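Local coordinates for protein ferredoxin (Thermus aquaticus, PDB 1H98) that carries electrons in a wide variety of metabolic reactions, using one [3Fe-4S] and one [4Fe-4S] cluster, at residues H2-P7 / G29-I34. Residues are numbered along the deposited sequence; the frame is centred on the assembly and turned at random.
Sequences HVICEP and GDQFYI. Unlike the reference sequence in segment 2-7: Glu6 (reference Gln). With SF4 (iron/sulfur cluster), chain B; F3S (Fe3-s4 cluster), chain C.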
loop_
_atom_site.group_PDB
_atom_site.type_symbol
_atom_site.label_atom_id
_atom_site.label_comp_id
_atom_site.label_asym_id
_atom_site.label_seq_id
_atom_site.Cartn_x
_atom_site.Cartn_y
_atom_site.Cartn_z
ATOM N N HIS A 2 -1.520 5.366 -3.899
ATOM C CA HIS A 2 -0.269 4.874 -3.321
ATOM C C HIS A 2 -0.362 3.349 -3.395
ATOM O O HIS A 2 -1.463 2.801 -3.478
ATOM C CB HIS A 2 -0.082 5.357 -1.881
ATOM C CG HIS A 2 0.522 6.725 -1.780
ATOM N ND1 HIS A 2 0.022 7.813 -2.464
ATOM C CD2 HIS A 2 1.588 7.179 -1.081
ATOM C CE1 HIS A 2 0.755 8.879 -2.193
ATOM N NE2 HIS A 2 1.713 8.520 -1.355
ATOM N N VAL A 3 0.776 2.669 -3.379
ATOM C CA VAL A 3 0.806 1.218 -3.513
ATOM C C VAL A 3 1.694 0.555 -2.465
ATOM O O VAL A 3 2.790 1.038 -2.194
ATOM C CB VAL A 3 1.342 0.840 -4.932
ATOM C CG1 VAL A 3 1.391 -0.671 -5.116
ATOM C CG2 VAL A 3 0.472 1.486 -6.025
ATOM N N ILE A 4 1.210 -0.528 -1.857
ATOM C CA ILE A 4 2.004 -1.259 -0.869
ATOM C C ILE A 4 2.779 -2.327 -1.638
ATOM O O ILE A 4 2.189 -3.186 -2.311
ATOM C CB ILE A 4 1.126 -1.914 0.240
ATOM C CG1 ILE A 4 0.466 -0.825 1.096
ATOM C CG2 ILE A 4 1.979 -2.843 1.100
ATOM C CD1 ILE A 4 -0.424 -1.346 2.204
ATOM N N CYS A 5 4.100 -2.254 -1.561
ATOM C CA CYS A 5 4.951 -3.183 -2.282
ATOM C C CYS A 5 5.492 -4.350 -1.460
ATOM O O CYS A 5 5.090 -4.570 -0.313
ATOM C CB CYS A 5 6.070 -2.411 -2.990
ATOM S SG CYS A 5 5.443 -1.123 -4.120
ATOM N N GLU A 6 6.441 -5.068 -2.053
ATOM C CA GLU A 6 7.060 -6.253 -1.470
ATOM C C GLU A 6 7.454 -6.317 0.010
ATOM O O GLU A 6 7.144 -7.301 0.681
ATOM C CB GLU A 6 8.255 -6.657 -2.329
ATOM C CG GLU A 6 8.870 -7.981 -1.946
ATOM C CD GLU A 6 9.728 -8.542 -3.054
ATOM O OE1 GLU A 6 9.172 -8.868 -4.134
ATOM O OE2 GLU A 6 10.954 -8.655 -2.841
ATOM N N PRO A 7 8.123 -5.280 0.544
ATOM C CA PRO A 7 8.537 -5.299 1.955
ATOM C C PRO A 7 7.469 -5.627 3.012
ATOM O O PRO A 7 7.800 -6.086 4.109
ATOM C CB PRO A 7 9.122 -3.897 2.152
ATOM C CG PRO A 7 9.658 -3.571 0.802
ATOM C CD PRO A 7 8.538 -4.019 -0.093
ATOM N N GLY A 29 -4.128 -10.703 3.132
ATOM C CA GLY A 29 -3.568 -12.025 3.340
ATOM C C GLY A 29 -2.075 -11.982 3.586
ATOM O O GLY A 29 -1.641 -11.829 4.727
ATOM N N ASP A 30 -1.277 -12.085 2.528
ATOM C CA ASP A 30 0.174 -12.051 2.691
ATOM C C ASP A 30 0.727 -10.635 2.888
ATOM O O ASP A 30 1.891 -10.461 3.247
ATOM C CB ASP A 30 0.880 -12.782 1.536
ATOM C CG ASP A 30 0.744 -12.074 0.186
ATOM O OD1 ASP A 30 -0.150 -11.214 -0.002
ATOM O OD2 ASP A 30 1.550 -12.407 -0.708
ATOM N N GLN A 31 -0.124 -9.635 2.680
ATOM C CA GLN A 31 0.263 -8.237 2.847
ATOM C C GLN A 31 -1.002 -7.390 2.904
ATOM O O GLN A 31 -2.098 -7.880 2.617
ATOM C CB GLN A 31 1.112 -7.764 1.653
ATOM C CG GLN A 31 0.369 -7.746 0.307
ATOM C CD GLN A 31 1.140 -7.013 -0.794
ATOM O OE1 GLN A 31 1.846 -7.626 -1.589
ATOM N NE2 GLN A 31 0.989 -5.698 -0.844
ATOM N N PHE A 32 -0.862 -6.148 3.349
ATOM C CA PHE A 32 -1.993 -5.230 3.362
ATOM C C PHE A 32 -1.952 -4.570 1.983
ATOM O O PHE A 32 -0.951 -4.683 1.270
ATOM C CB PHE A 32 -1.855 -4.195 4.480
ATOM C CG PHE A 32 -2.539 -4.597 5.756
ATOM C CD1 PHE A 32 -2.060 -5.660 6.518
ATOM C CD2 PHE A 32 -3.695 -3.949 6.170
ATOM C CE1 PHE A 32 -2.731 -6.076 7.676
ATOM C CE2 PHE A 32 -4.374 -4.357 7.327
ATOM C CZ PHE A 32 -3.888 -5.424 8.077
ATOM N N TYR A 33 -3.048 -3.957 1.563
ATOM C CA TYR A 33 -3.074 -3.311 0.261
ATOM C C TYR A 33 -3.854 -2.021 0.369
ATOM O O TYR A 33 -4.629 -1.834 1.312
ATOM C CB TYR A 33 -3.702 -4.234 -0.791
ATOM C CG TYR A 33 -5.178 -4.485 -0.588
ATOM C CD1 TYR A 33 -6.130 -3.671 -1.200
ATOM C CD2 TYR A 33 -5.624 -5.528 0.224
ATOM C CE1 TYR A 33 -7.486 -3.884 -1.008
ATOM C CE2 TYR A 33 -6.979 -5.751 0.422
ATOM C CZ TYR A 33 -7.903 -4.926 -0.195
ATOM O OH TYR A 33 -9.252 -5.145 0.001
ATOM N N ILE A 34 -3.619 -1.123 -0.581
ATOM C CA ILE A 34 -4.294 0.165 -0.625
ATOM C C ILE A 34 -5.349 0.130 -1.725
ATOM O O ILE A 34 -5.049 -0.228 -2.870
ATOM C CB ILE A 34 -3.281 1.313 -0.894
ATOM C CG1 ILE A 34 -2.407 1.539 0.348
ATOM C CG2 ILE A 34 -4.010 2.595 -1.273
ATOM C CD1 ILE A 34 -1.225 2.472 0.124
HETATM FE FE1 SF4 B . -3.805 6.868 0.356
HETATM FE FE2 SF4 B . -4.425 6.522 3.043
HETATM FE FE3 SF4 B . -1.786 6.488 2.214
HETATM FE FE4 SF4 B . -3.238 8.835 2.231
HETATM S S1 SF4 B . -2.639 7.568 4.083
HETATM S S2 SF4 B . -1.818 8.041 0.505
HETATM S S3 SF4 B . -5.326 8.102 1.604
HETATM S S4 SF4 B . -3.453 4.953 1.626
HETATM FE FE1 F3S C . 1.508 -1.061 6.512
HETATM FE FE3 F3S C . 2.638 -3.423 5.527
HETATM FE FE4 F3S C . 4.233 -1.283 6.269
HETATM S S1 F3S C . 0.868 -3.233 6.988
HETATM S S2 F3S C . 3.064 -0.362 8.041
HETATM S S3 F3S C . 2.684 -1.302 4.521
HETATM S S4 F3S C . 4.591 -3.505 6.733
HETATM O O HOH W 1 -3.140 0.730 -4.731
#
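Ile4 lies across the Ile34 side chain at about a right angle, its CG1 3.8 Å from CG1 of Ile34, while its CD1 meets CB of Phe32. Beta-branching suits Ile4 to this place between the clusters: as CG1 touches Ile34, CG2 packs 3.8 Å from S3 of the [3Fe-4S] cluster. CD1 of Ile34 lies 3.7 Å from S4 of the [4Fe-4S] cluster. With CG1 of Ile34 anti to its carbonyl carbon (chi1 -71°), that atom comes within 3.8 Å of S4; CG2 approaches the same sulfide. Phe32 brings CB, CG and CD1 obliquely to S1 of the [3Fe-4S] cluster, and His2 lays a ring face over S2 of the [4Fe-4S] cluster, its ND1 hydrogen-bonded to Asp41.

Strands 2-4 and 32-34 run nearly antiparallel, but each pairs with another strand, and the direct hydrogen bond between the two segments comes from Gln31, just before strand 32-34. A glutamine amide offers two N-H donors and one acceptor, and all are used. Gln31 NE2 donates to Ile4 O at 3.1 Å, from above the carbonyl plane, and to Phe32 O at 3.0 Å, almost straight (168°). Both acceptors lie close to the amide plane, fixing the rotation of the carboxamide, whose OE1 accepts from Lys70. With an alanine in place of Gln31, Ile4 O and Phe32 O would probably lose the amide donor and Lys70 its OE1 acceptor, weakening the tie between the segments. Farther along, a water donates to Ile34 O and, at 2.9 Å, to His2 O.

This is the buried centre of a bacterial seven-iron ferredoxin. Ile54 of strand 54-56, paired with 2-4, and Ile25 of 25-27, paired with 32-34, complete the apolar packing; from helix 66-74, Asn71 hydrogen-bonds through ND2 to Ile4 O and through OD1 to Ile34 N.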